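Local coordinates for subclass B3 metallo-beta-lactamase (Sphingobium indicum, PDB 7LUU), which probably hydrolyses the beta-lactam ring of antibiotics with two active-site zinc ions, one of them in a site of a kind unusual for subclass B3, at residues A85-D91 with I115-T121; V143-G148 with M202-W207; S191-H195 with T206-N210; K259-L263 with G277-C283. All coordinates share one frame; numbering follows the deposited sequence.

Contact 1: A85-D91 with I115-T121; sequences AGLVLID and IKFILST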
loop_
_atom_site.group_PDB
_atom_site.type_symbol
_atom_site.label_atom_id
_atom_site.label_comp_id
_atom_site.label_asym_id
_atom_site.label_seq_id
_atom_site.Cartn_x
_atom_site.Cartn_y
_atom_site.Cartn_z
ATOM N N ALA A 85 -22.056 -2.558 -0.003
ATOM C CA ALA A 85 -22.280 -3.249 1.267
ATOM C C ALA A 85 -21.183 -2.897 2.262
ATOM O O ALA A 85 -20.773 -3.701 3.101
ATOM C CB ALA A 85 -22.329 -4.752 1.085
ATOM N N GLY A 86 -20.749 -1.653 2.222
ATOM C CA GLY A 86 -19.692 -1.198 3.095
ATOM C C GLY A 86 -18.544 -0.641 2.284
ATOM O O GLY A 86 -18.474 -0.794 1.060
ATOM N N LEU A 87 -17.627 -0.025 3.004
ATOM C CA LEU A 87 -16.504 0.675 2.367
ATOM C C LEU A 87 -15.230 -0.097 2.648
ATOM O O LEU A 87 -15.090 -0.757 3.691
ATOM C CB LEU A 87 -16.369 2.119 2.881
ATOM C CG LEU A 87 -17.705 2.915 2.833
ATOM C CD1 LEU A 87 -17.494 4.233 3.524
ATOM C CD2 LEU A 87 -18.142 3.185 1.384
ATOM N N VAL A 88 -14.274 0.040 1.735
ATOM C CA VAL A 88 -12.938 -0.555 1.934
ATOM C C VAL A 88 -11.896 0.549 1.774
ATOM O O VAL A 88 -11.915 1.278 0.771
ATOM C CB VAL A 88 -12.675 -1.636 0.857
ATOM C CG1 VAL A 88 -11.311 -2.176 1.009
ATOM C CG2 VAL A 88 -13.680 -2.790 1.001
ATOM N N LEU A 89 -10.976 0.660 2.721
ATOM C CA LEU A 89 -9.821 1.562 2.585
ATOM C C LEU A 89 -8.614 0.744 2.197
ATOM O O LEU A 89 -8.506 -0.405 2.624
ATOM C CB LEU A 89 -9.594 2.184 3.964
ATOM C CG LEU A 89 -9.203 3.600 4.233
ATOM C CD1 LEU A 89 -9.909 4.703 3.467
ATOM C CD2 LEU A 89 -9.519 3.806 5.733
ATOM N N ILE A 90 -7.670 1.359 1.479
ATOM C CA ILE A 90 -6.379 0.782 1.167
ATOM C C ILE A 90 -5.322 1.709 1.731
ATOM O O ILE A 90 -5.214 2.881 1.308
ATOM C CB ILE A 90 -6.177 0.588 -0.348
ATOM C CG1 ILE A 90 -7.362 -0.262 -0.830
ATOM C CG2 ILE A 90 -4.815 -0.163 -0.510
ATOM C CD1 ILE A 90 -7.166 -0.766 -2.344
ATOM N N ASP A 91 -4.551 1.160 2.682
ATOM C CA ASP A 91 -3.469 1.803 3.448
ATOM C C ASP A 91 -3.977 2.903 4.380
ATOM O O ASP A 91 -5.184 3.235 4.440
ATOM C CB ASP A 91 -2.352 2.299 2.498
ATOM C CG ASP A 91 -1.419 1.151 2.084
ATOM O OD1 ASP A 91 -1.410 0.085 2.751
ATOM O OD2 ASP A 91 -0.693 1.314 1.120
ATOM N N ILE A 115 -16.746 1.607 7.089
ATOM C CA ILE A 115 -15.546 0.971 6.541
ATOM C C ILE A 115 -15.426 -0.400 7.194
ATOM O O ILE A 115 -15.330 -0.519 8.430
ATOM C CB ILE A 115 -14.286 1.827 6.811
ATOM C CG1 ILE A 115 -14.404 3.159 6.033
ATOM C CG2 ILE A 115 -13.009 1.033 6.367
ATOM C CD1 ILE A 115 -13.407 4.244 6.477
ATOM N N LYS A 116 -15.487 -1.431 6.367
ATOM C CA LYS A 116 -15.491 -2.805 6.833
ATOM C C LYS A 116 -14.099 -3.430 6.801
ATOM O O LYS A 116 -13.823 -4.348 7.570
ATOM C CB LYS A 116 -16.413 -3.640 5.927
ATOM C CG LYS A 116 -17.905 -3.179 6.078
ATOM C CD LYS A 116 -18.403 -3.345 7.535
ATOM C CE LYS A 116 -19.880 -2.810 7.984
ATOM N NZ LYS A 116 -19.929 -1.874 9.239
ATOM N N PHE A 117 -13.266 -3.005 5.871
ATOM C CA PHE A 117 -11.932 -3.596 5.708
ATOM C C PHE A 117 -10.939 -2.489 5.410
ATOM O O PHE A 117 -11.261 -1.535 4.696
ATOM C CB PHE A 117 -11.863 -4.610 4.548
ATOM C CG PHE A 117 -12.687 -5.839 4.788
ATOM C CD1 PHE A 117 -12.233 -6.823 5.660
ATOM C CD2 PHE A 117 -13.889 -5.991 4.153
ATOM C CE1 PHE A 117 -13.012 -7.943 5.904
ATOM C CE2 PHE A 117 -14.689 -7.101 4.393
ATOM C CZ PHE A 117 -14.226 -8.096 5.277
ATOM N N ILE A 118 -9.704 -2.661 5.899
ATOM C CA ILE A 118 -8.586 -1.804 5.539
ATOM C C ILE A 118 -7.529 -2.744 4.965
ATOM O O ILE A 118 -7.032 -3.649 5.672
ATOM C CB ILE A 118 -8.050 -1.025 6.763
ATOM C CG1 ILE A 118 -9.133 -0.092 7.364
ATOM C CG2 ILE A 118 -6.792 -0.189 6.353
ATOM C CD1 ILE A 118 -8.772 0.250 8.861
ATOM N N LEU A 119 -7.210 -2.573 3.673
ATOM C CA LEU A 119 -6.191 -3.427 3.028
ATOM C C LEU A 119 -4.801 -2.796 3.227
ATOM O O LEU A 119 -4.661 -1.589 3.196
ATOM C CB LEU A 119 -6.493 -3.578 1.515
ATOM C CG LEU A 119 -7.982 -3.867 1.222
ATOM C CD1 LEU A 119 -8.057 -4.112 -0.304
ATOM C CD2 LEU A 119 -8.585 -5.040 1.966
ATOM N N SER A 120 -3.769 -3.611 3.444
ATOM C CA SER A 120 -2.417 -3.095 3.725
ATOM C C SER A 120 -1.426 -3.556 2.650
ATOM O O SER A 120 -1.266 -4.764 2.454
ATOM C CB SER A 120 -1.964 -3.568 5.113
ATOM O OG SER A 120 -0.593 -3.249 5.353
ATOM N N THR A 121 -0.734 -2.590 1.989
ATOM C CA THR A 121 0.260 -2.989 1.001
ATOM C C THR A 121 1.568 -3.433 1.636
ATOM O O THR A 121 2.337 -4.186 0.998
ATOM C CB THR A 121 0.569 -1.850 -0.004
ATOM O OG1 THR A 121 1.047 -0.658 0.654
ATOM C CG2 THR A 121 -0.692 -1.523 -0.890
HETATM O O HOH W 1 -0.021 -0.748 4.973
#
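Asp91 and Thr121 meet where two parallel strands run out. From CB, the Asp91 side chain leads to CG, 3.4 Å from Thr121 OG1, then forks. OD1 takes the backbone N-H of Thr121 on its syn side at 2.9 Å; the bond is nearly straight (171° at H), and the donor N sits 20° out of the carboxylate plane. OD2 receives the Thr121 hydroxyl through its syn lone pair, OG1 to OD2 being 2.7 Å. A chi1 of 58° puts Thr121 OG1 between its backbone N and carbonyl carbon, facing the carboxylate. A water that donates to Asp91 OD1 and accepts from Ser120 OG adds a third bond to the carboxylate. The strands, 87-90 and 115-119, belong to a beta-alpha-beta unit through helix 98-107, and Asp91 and Thr121 bring their ends beside zinc ligands His127 and Glu122. The strand axes are nearly parallel, Leu89 N bonds to Phe117 O and Leu119 N to Leu89 O, and a beta bulge shifts the register by one between Leu87 and Val88. Val88 and Ile90 pack on Leu119, with Val88 CG1 3.7 Å from Leu119 CG. On the other face Leu89 CD2 reaches Ile115 CD1 at 4.0 Å.

Contact 2: V143-G148 with M202-W207; sequences VASRRG and MGSMTW. With SO4 (sulfate ion), chain B.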
loop_
_atom_site.group_PDB
_atom_site.type_symbol
_atom_site.label_atom_id
_atom_site.label_comp_id
_atom_site.label_asym_id
_atom_site.label_seq_id
_atom_site.Cartn_x
_atom_site.Cartn_y
_atom_site.Cartn_z
ATOM N N VAL A 143 -6.534 -6.225 6.492
ATOM C CA VAL A 143 -6.317 -7.361 5.590
ATOM C C VAL A 143 -4.931 -7.247 5.008
ATOM O O VAL A 143 -4.557 -6.177 4.525
ATOM C CB VAL A 143 -7.346 -7.341 4.450
ATOM C CG1 VAL A 143 -7.126 -8.582 3.591
ATOM C CG2 VAL A 143 -8.803 -7.284 4.973
ATOM N N ALA A 144 -4.152 -8.350 5.056
ATOM C CA ALA A 144 -2.758 -8.289 4.595
ATOM C C ALA A 144 -2.309 -9.675 4.139
ATOM O O ALA A 144 -3.010 -10.668 4.320
ATOM C CB ALA A 144 -1.809 -7.798 5.692
ATOM N N SER A 145 -1.121 -9.723 3.581
ATOM C CA SER A 145 -0.462 -10.998 3.347
ATOM C C SER A 145 -0.039 -11.652 4.650
ATOM O O SER A 145 -0.060 -11.049 5.743
ATOM C CB SER A 145 0.756 -10.805 2.469
ATOM O OG SER A 145 1.744 -10.099 3.181
ATOM N N ARG A 146 0.370 -12.914 4.531
ATOM C CA ARG A 146 0.864 -13.634 5.710
ATOM C C ARG A 146 2.044 -12.895 6.367
ATOM O O ARG A 146 2.017 -12.620 7.576
ATOM C CB ARG A 146 1.233 -15.086 5.332
ATOM C CG ARG A 146 1.672 -15.871 6.603
ATOM C CD ARG A 146 2.104 -17.290 6.250
ATOM N NE ARG A 146 3.338 -17.263 5.450
ATOM C CZ ARG A 146 4.573 -17.254 5.966
ATOM N NH1 ARG A 146 5.590 -17.213 5.155
ATOM N NH2 ARG A 146 4.791 -17.240 7.281
ATOM N N ARG A 147 3.099 -12.579 5.582
ATOM C CA ARG A 147 4.252 -11.875 6.141
ATOM C C ARG A 147 3.916 -10.444 6.515
ATOM O O ARG A 147 4.434 -9.901 7.524
ATOM C CB ARG A 147 5.416 -11.924 5.133
ATOM C CG ARG A 147 6.034 -13.314 5.029
ATOM C CD ARG A 147 6.658 -13.854 6.333
ATOM N NE ARG A 147 7.491 -12.879 7.017
ATOM C CZ ARG A 147 8.721 -12.516 6.648
ATOM N NH1 ARG A 147 9.329 -13.148 5.614
ATOM N NH2 ARG A 147 9.359 -11.556 7.351
ATOM N N GLY A 148 3.087 -9.811 5.696
ATOM C CA GLY A 148 2.637 -8.465 6.006
ATOM C C GLY A 148 1.930 -8.412 7.347
ATOM O O GLY A 148 2.209 -7.537 8.163
ATOM N N MET A 202 9.090 -8.618 2.332
ATOM C CA MET A 202 8.625 -9.931 1.862
ATOM C C MET A 202 7.103 -10.060 1.769
ATOM O O MET A 202 6.611 -10.875 0.968
ATOM C CB MET A 202 9.187 -11.032 2.757
ATOM C CG MET A 202 10.646 -11.418 2.437
ATOM S SD MET A 202 10.992 -11.875 0.738
ATOM C CE MET A 202 9.952 -13.362 0.580
ATOM N N GLY A 203 6.363 -9.306 2.559
ATOM C CA GLY A 203 4.918 -9.360 2.614
ATOM C C GLY A 203 4.236 -8.260 1.836
ATOM O O GLY A 203 3.010 -8.112 1.966
ATOM N N SER A 204 4.975 -7.496 1.037
ATOM C CA SER A 204 4.325 -6.452 0.245
ATOM C C SER A 204 3.253 -7.051 -0.667
ATOM O O SER A 204 3.447 -8.134 -1.268
ATOM C CB SER A 204 5.369 -5.716 -0.601
ATOM O OG SER A 204 6.226 -4.927 0.269
ATOM N N MET A 205 2.151 -6.305 -0.826
ATOM C CA MET A 205 0.984 -6.889 -1.500
ATOM C C MET A 205 0.273 -5.807 -2.293
ATOM O O MET A 205 0.127 -4.676 -1.822
ATOM C CB MET A 205 0.022 -7.530 -0.475
ATOM C CG MET A 205 -1.241 -8.195 -1.169
ATOM S SD MET A 205 -1.877 -9.522 -0.071
ATOM C CE MET A 205 -0.992 -10.920 -0.799
ATOM N N THR A 206 -0.192 -6.179 -3.486
ATOM C CA THR A 206 -0.892 -5.318 -4.433
ATOM C C THR A 206 -2.334 -5.798 -4.530
ATOM O O THR A 206 -2.620 -6.978 -4.383
ATOM C CB THR A 206 -0.158 -5.415 -5.784
ATOM O OG1 THR A 206 1.101 -4.771 -5.656
ATOM C CG2 THR A 206 -0.971 -4.806 -6.983
ATOM N N TRP A 207 -3.258 -4.861 -4.737
ATOM C CA TRP A 207 -4.684 -5.145 -4.760
ATOM C C TRP A 207 -5.270 -4.742 -6.094
ATOM O O TRP A 207 -5.010 -3.628 -6.546
ATOM C CB TRP A 207 -5.351 -4.318 -3.615
ATOM C CG TRP A 207 -4.640 -4.501 -2.286
ATOM C CD1 TRP A 207 -3.617 -3.703 -1.753
ATOM C CD2 TRP A 207 -4.778 -5.616 -1.409
ATOM N NE1 TRP A 207 -3.195 -4.249 -0.538
ATOM C CE2 TRP A 207 -3.865 -5.431 -0.325
ATOM C CE3 TRP A 207 -5.609 -6.772 -1.430
ATOM C CZ2 TRP A 207 -3.788 -6.331 0.743
ATOM C CZ3 TRP A 207 -5.539 -7.634 -0.379
ATOM C CH2 TRP A 207 -4.609 -7.425 0.701
HETATM S S SO4 B . 3.900 -17.163 1.950
HETATM O O1 SO4 B . 4.822 -18.277 2.141
HETATM O O2 SO4 B . 4.415 -16.001 2.664
HETATM O O3 SO4 B . 3.835 -16.870 0.516
HETATM O O4 SO4 B . 2.586 -17.495 2.500
HETATM O O HOH W 2 0.512 -7.033 3.073
#
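A capped helix start, the N terminus of helix 146-154, meets the loop that leads into strand 205-213. Ser145 is the N-cap: its OG accepts the N-H of Gly148 at 2.9 Å and donates to Gly203 O at 2.7 Å. The second bond meets the carbonyl in its plane, on a lone pair, as the C=O...OG angle of 115° indicates. With chi1 at 69°, Ser145 OG sits between its own backbone N and carbonyl carbon, where it serves helix and loop together. A water, accepting from Ser145 N and donating to Gly203 O, gives that buried carbonyl a second donor. Close approach of the backbones depends on Gly203 having no side chain, since its CA lies 3.6 Å from both Arg147 CB and Gly148 N. On one flank of this polar centre the methyl CE of Met205 touches Ser145 CB at 3.7 Å, and Trp207 CH2 meets Val143 CG1 at 4.0 Å. Met205 CG also lies over one face of the Trp207 ring, offset toward its rim. On the other flank Arg147 NH1 passes Met202 CB, while its guanidinium forms salt bridges with Asp160 and Glu150. Arg146 turns to a sulfate, probably from the crystallisation liquor, whose sulfur lies in plane at the guanidinium edge; NE binds O4 at 3.1 Å. Val143 lies in strand 141-144, beside strand 115-119, Met202 rests on helix 242-257, and Met205 and Trp207 pack on Ala194 of strand 190-196.

Contact 3: S191-H195 with T206-N210; sequences SITAH and TWSWN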
loop_
_atom_site.group_PDB
_atom_site.type_symbol
_atom_site.label_atom_id
_atom_site.label_comp_id
_atom_site.label_asym_id
_atom_site.label_seq_id
_atom_site.Cartn_x
_atom_site.Cartn_y
_atom_site.Cartn_z
ATOM N N SER A 191 -15.188 -7.137 -6.020
ATOM C CA SER A 191 -14.341 -8.333 -5.938
ATOM C C SER A 191 -12.918 -7.825 -5.973
ATOM O O SER A 191 -12.475 -7.302 -7.004
ATOM C CB SER A 191 -14.561 -9.307 -7.083
ATOM O OG SER A 191 -15.898 -9.774 -6.986
ATOM N N ILE A 192 -12.188 -7.980 -4.877
ATOM C CA ILE A 192 -10.829 -7.435 -4.811
ATOM C C ILE A 192 -9.838 -8.595 -4.744
ATOM O O ILE A 192 -9.891 -9.404 -3.814
ATOM C CB ILE A 192 -10.689 -6.534 -3.578
ATOM C CG1 ILE A 192 -11.765 -5.398 -3.678
ATOM C CG2 ILE A 192 -9.282 -5.931 -3.534
ATOM C CD1 ILE A 192 -12.036 -4.725 -2.289
ATOM N N THR A 193 -8.869 -8.629 -5.640
ATOM C CA THR A 193 -7.918 -9.733 -5.622
ATOM C C THR A 193 -6.610 -9.301 -4.978
ATOM O O THR A 193 -6.099 -8.218 -5.260
ATOM C CB THR A 193 -7.643 -10.278 -7.026
ATOM O OG1 THR A 193 -8.882 -10.743 -7.599
ATOM C CG2 THR A 193 -6.642 -11.424 -6.969
ATOM N N ALA A 194 -6.066 -10.161 -4.099
ATOM C CA ALA A 194 -4.745 -9.923 -3.471
ATOM C C ALA A 194 -3.652 -10.520 -4.360
ATOM O O ALA A 194 -3.785 -11.665 -4.832
ATOM C CB ALA A 194 -4.728 -10.610 -2.081
ATOM N N HIS A 195 -2.568 -9.768 -4.588
ATOM C CA HIS A 195 -1.420 -10.283 -5.349
ATOM C C HIS A 195 -0.168 -10.078 -4.530
ATOM O O HIS A 195 0.197 -8.942 -4.246
ATOM C CB HIS A 195 -1.248 -9.585 -6.698
ATOM C CG HIS A 195 -2.489 -9.547 -7.503
ATOM N ND1 HIS A 195 -2.862 -10.549 -8.381
ATOM C CD2 HIS A 195 -3.479 -8.620 -7.533
ATOM C CE1 HIS A 195 -4.008 -10.216 -8.958
ATOM N NE2 HIS A 195 -4.414 -9.055 -8.464
ATOM N N THR A 206 -0.192 -6.179 -3.486
ATOM C CA THR A 206 -0.892 -5.318 -4.433
ATOM C C THR A 206 -2.334 -5.798 -4.530
ATOM O O THR A 206 -2.620 -6.978 -4.383
ATOM C CB THR A 206 -0.158 -5.415 -5.784
ATOM O OG1 THR A 206 1.101 -4.771 -5.656
ATOM C CG2 THR A 206 -0.971 -4.806 -6.983
ATOM N N TRP A 207 -3.258 -4.861 -4.737
ATOM C CA TRP A 207 -4.684 -5.145 -4.760
ATOM C C TRP A 207 -5.270 -4.742 -6.094
ATOM O O TRP A 207 -5.010 -3.628 -6.546
ATOM C CB TRP A 207 -5.351 -4.318 -3.615
ATOM C CG TRP A 207 -4.640 -4.501 -2.286
ATOM C CD1 TRP A 207 -3.617 -3.703 -1.753
ATOM C CD2 TRP A 207 -4.778 -5.616 -1.409
ATOM N NE1 TRP A 207 -3.195 -4.249 -0.538
ATOM C CE2 TRP A 207 -3.865 -5.431 -0.325
ATOM C CE3 TRP A 207 -5.609 -6.772 -1.430
ATOM C CZ2 TRP A 207 -3.788 -6.331 0.743
ATOM C CZ3 TRP A 207 -5.539 -7.634 -0.379
ATOM C CH2 TRP A 207 -4.609 -7.425 0.701
ATOM N N SER A 208 -6.179 -5.571 -6.650
ATOM C CA SER A 208 -6.818 -5.188 -7.895
ATOM C C SER A 208 -8.320 -5.420 -7.833
ATOM O O SER A 208 -8.816 -6.338 -7.158
ATOM C CB SER A 208 -6.213 -5.978 -9.094
ATOM O OG SER A 208 -6.527 -7.387 -8.949
ATOM N N TRP A 209 -9.046 -4.590 -8.584
ATOM C CA TRP A 209 -10.474 -4.770 -8.636
ATOM C C TRP A 209 -11.029 -3.972 -9.803
ATOM O O TRP A 209 -10.384 -3.066 -10.326
ATOM C CB TRP A 209 -11.102 -4.291 -7.299
ATOM C CG TRP A 209 -11.061 -2.762 -7.112
ATOM C CD1 TRP A 209 -12.049 -1.833 -7.366
ATOM C CD2 TRP A 209 -9.919 -2.010 -6.636
ATOM N NE1 TRP A 209 -11.601 -0.552 -7.053
ATOM C CE2 TRP A 209 -10.319 -0.639 -6.569
ATOM C CE3 TRP A 209 -8.657 -2.374 -6.206
ATOM C CZ2 TRP A 209 -9.439 0.395 -6.177
ATOM C CZ3 TRP A 209 -7.748 -1.321 -5.765
ATOM C CH2 TRP A 209 -8.177 0.039 -5.775
ATOM N N ASN A 210 -12.272 -4.288 -10.180
ATOM C CA ASN A 210 -13.003 -3.543 -11.217
ATOM C C ASN A 210 -13.867 -2.446 -10.595
ATOM O O ASN A 210 -14.511 -2.656 -9.556
ATOM C CB ASN A 210 -13.915 -4.499 -11.984
ATOM C CG ASN A 210 -13.227 -5.170 -13.168
ATOM O OD1 ASN A 210 -12.069 -4.866 -13.476
ATOM N ND2 ASN A 210 -13.953 -6.082 -13.858
HETATM O O HOH W 3 -13.528 -6.663 -9.420
HETATM O O HOH W 4 -14.940 -5.087 -8.134
#
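Four backbone hydrogen bonds join Thr193 to Ser208 and His195 to Thr206, each residue both giving and receiving one. Thr193 N to Ser208 O measures 2.7 Å, and the bond from Thr206 N to His195 O is almost straight, at 179°. Between these hydrogen-bonded pairs lies the non-hydrogen-bonded pair Ala194 and Trp207, where Trp207 CA sends a CA-H toward Thr193 O. These bonds define an antiparallel beta hairpin, strands 190-196 and 205-213, in the second sheet of the metallo-beta-lactamase sandwich; the axes make an angle of 154°. The side-chain polar link is diagonal: His195 NE2 and Ser208 OG are 2.7 Å apart, with the hydroxyl in plane at the ring edge. Ser208 reaches it with chi1 at 66°, and Thr193 CB flanks the same OG at 3.6 Å. Apolar contacts occupy the opposite face, toward the first sheet. Ala194 CB meets Trp207 CZ3 at 3.5 Å, while Ile192 lies alongside Trp209 and points the same way, Ile192 CG1 being 3.8 Å from Trp209 CB. Trp209 NE1 makes a hydrogen bond to Ser68 OG. Water-mediated links close the outer end: one water joins Ser191 O to Asn210 N, and another joins Ser191 N to Asn210 O.

Contact 4: K259-L263 with G277-C283; sequences KCDIL and GSGSGAC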
loop_
_atom_site.group_PDB
_atom_site.type_symbol
_atom_site.label_atom_id
_atom_site.label_comp_id
_atom_site.label_asym_id
_atom_site.label_seq_id
_atom_site.Cartn_x
_atom_site.Cartn_y
_atom_site.Cartn_z
ATOM N N LYS A 259 -4.276 -7.038 -15.580
ATOM C CA LYS A 259 -5.106 -6.097 -16.304
ATOM C C LYS A 259 -5.087 -4.826 -15.460
ATOM O O LYS A 259 -5.342 -4.851 -14.241
ATOM C CB LYS A 259 -6.537 -6.628 -16.450
ATOM C CG LYS A 259 -7.425 -5.816 -17.358
ATOM C CD LYS A 259 -6.866 -5.906 -18.749
ATOM C CE LYS A 259 -7.778 -5.356 -19.821
ATOM N NZ LYS A 259 -7.112 -5.598 -21.147
ATOM N N CYS A 260 -4.800 -3.744 -16.122
ATOM C CA CYS A 260 -4.360 -2.560 -15.399
ATOM C C CYS A 260 -4.721 -1.360 -16.256
ATOM O O CYS A 260 -3.905 -0.798 -17.024
ATOM C CB CYS A 260 -2.854 -2.674 -15.196
ATOM S SG CYS A 260 -2.084 -1.166 -14.500
ATOM N N ASP A 261 -5.994 -0.966 -16.162
ATOM C CA ASP A 261 -6.435 0.240 -16.821
ATOM C C ASP A 261 -6.078 1.484 -16.014
ATOM O O ASP A 261 -5.962 2.598 -16.570
ATOM C CB ASP A 261 -7.939 0.200 -16.963
ATOM C CG ASP A 261 -8.402 -0.849 -17.951
ATOM O OD1 ASP A 261 -7.837 -0.911 -19.082
ATOM O OD2 ASP A 261 -9.275 -1.674 -17.532
ATOM N N ILE A 262 -5.992 1.330 -14.684
ATOM C CA ILE A 262 -5.680 2.441 -13.817
ATOM C C ILE A 262 -4.657 1.920 -12.822
ATOM O O ILE A 262 -4.875 0.847 -12.241
ATOM C CB ILE A 262 -6.930 2.949 -13.095
ATOM C CG1 ILE A 262 -7.811 3.674 -14.094
ATOM C CG2 ILE A 262 -6.531 3.947 -11.907
ATOM C CD1 ILE A 262 -9.178 4.079 -13.437
ATOM N N LEU A 263 -3.565 2.680 -12.617
ATOM C CA LEU A 263 -2.521 2.316 -11.644
ATOM C C LEU A 263 -2.468 3.386 -10.572
ATOM O O LEU A 263 -2.249 4.574 -10.876
ATOM C CB LEU A 263 -1.152 2.227 -12.370
ATOM C CG LEU A 263 0.036 2.129 -11.390
ATOM C CD1 LEU A 263 -0.027 0.830 -10.544
ATOM C CD2 LEU A 263 1.331 2.246 -12.153
ATOM N N GLY A 277 -2.092 6.819 -12.747
ATOM C CA GLY A 277 -1.753 6.713 -14.171
ATOM C C GLY A 277 -2.793 5.822 -14.817
ATOM O O GLY A 277 -3.379 4.961 -14.150
ATOM N N SER A 278 -3.050 6.067 -16.096
ATOM C CA SER A 278 -4.066 5.274 -16.784
ATOM C C SER A 278 -3.609 4.850 -18.169
ATOM O O SER A 278 -2.770 5.481 -18.821
ATOM C CB SER A 278 -5.369 6.105 -16.991
ATOM O OG SER A 278 -5.891 6.541 -15.771
ATOM N N GLY A 279 -4.201 3.771 -18.644
ATOM C CA GLY A 279 -4.010 3.431 -20.043
ATOM C C GLY A 279 -3.080 2.256 -20.199
ATOM O O GLY A 279 -2.332 1.888 -19.290
ATOM N N SER A 280 -3.154 1.642 -21.386
ATOM C CA SER A 280 -2.390 0.458 -21.686
ATOM C C SER A 280 -0.922 0.621 -21.333
ATOM O O SER A 280 -0.248 1.546 -21.829
ATOM C CB SER A 280 -2.521 0.187 -23.186
ATOM O OG SER A 280 -1.876 -1.058 -23.459
ATOM N N GLY A 281 -0.392 -0.323 -20.527
ATOM C CA GLY A 281 1.031 -0.324 -20.240
ATOM C C GLY A 281 1.433 0.234 -18.864
ATOM O O GLY A 281 2.609 0.167 -18.499
ATOM N N ALA A 282 0.493 0.775 -18.083
ATOM C CA ALA A 282 0.916 1.503 -16.866
ATOM C C ALA A 282 1.628 0.598 -15.870
ATOM O O ALA A 282 2.667 0.957 -15.284
ATOM C CB ALA A 282 -0.306 2.147 -16.208
ATOM N N CYS A 283 1.041 -0.583 -15.602
ATOM C CA CYS A 283 1.659 -1.446 -14.615
ATOM C C CYS A 283 2.972 -1.991 -15.128
ATOM O O CYS A 283 3.897 -2.200 -14.340
ATOM C CB CYS A 283 0.721 -2.601 -14.259
ATOM S SG CYS A 283 -0.677 -2.075 -13.170
HETATM O O HOH W 5 -2.139 -1.908 -18.809
#
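The disulfide between Cys260 and Cys283 is the apolar centre, its SG atoms 2.1 Å apart and the bridge twisted to a chi3 of 79°. Cys260 sends its sulfur out anti to the backbone N (chi1 172°), whereas Cys283 keeps its sulfur beside its own N (chi1 -75°). Around the bridge, Ala282 CB lies 4.1 Å from Cys260 SG and 3.9 Å from Leu263 CB. Leu263 spreads its two methyls over the helix start: CD1 lies 4.0 Å from Cys283 SG, and CD2 approaches Ala282 O. The covalent link thus ties the approach to strand 262-265 to the first turn of helix 282-300, next to the short beta hairpin formed with strand 277-278 at the margin of the second sheet. In that hairpin Leu263 and Gly277 exchange two backbone hydrogen bonds, with Leu263 N to Gly277 O at 2.8 Å. Farther out, Gly279 N bonds to Asp261 O at 3.0 Å, but comes from above the carbonyl plane. The Gly279-Ala282 stretch then folds into a type II turn, and a water spans Cys260 O and Gly281 N. At the outer edge the Asp261 carboxylate turns back to the sheet, where OD2 accepts from Ala219 N.

How the contacts relate
From the N terminus, contact 1 closes first, bringing 115-121 back to 85-91 across helix 98-107 within the first sheet. Contact 2 spans a longer loop, from 143-148 to 202-207, and passes from the first sheet to the second. Contact 3 is a local hairpin whose opening segment falls within that span; the two share Thr206 and Trp207, so strand 205-213 serves both. The Trp207 ring packs on Leu119 and Ser120 of contact 1, and Met205 N probably hydrogen-bonds to Thr121 O at 2.8 Å, joining the sheets near the zinc site. Contact 4 follows in series, touching none of the others, and fastens the far margin of the second sheet to the C-terminal helix.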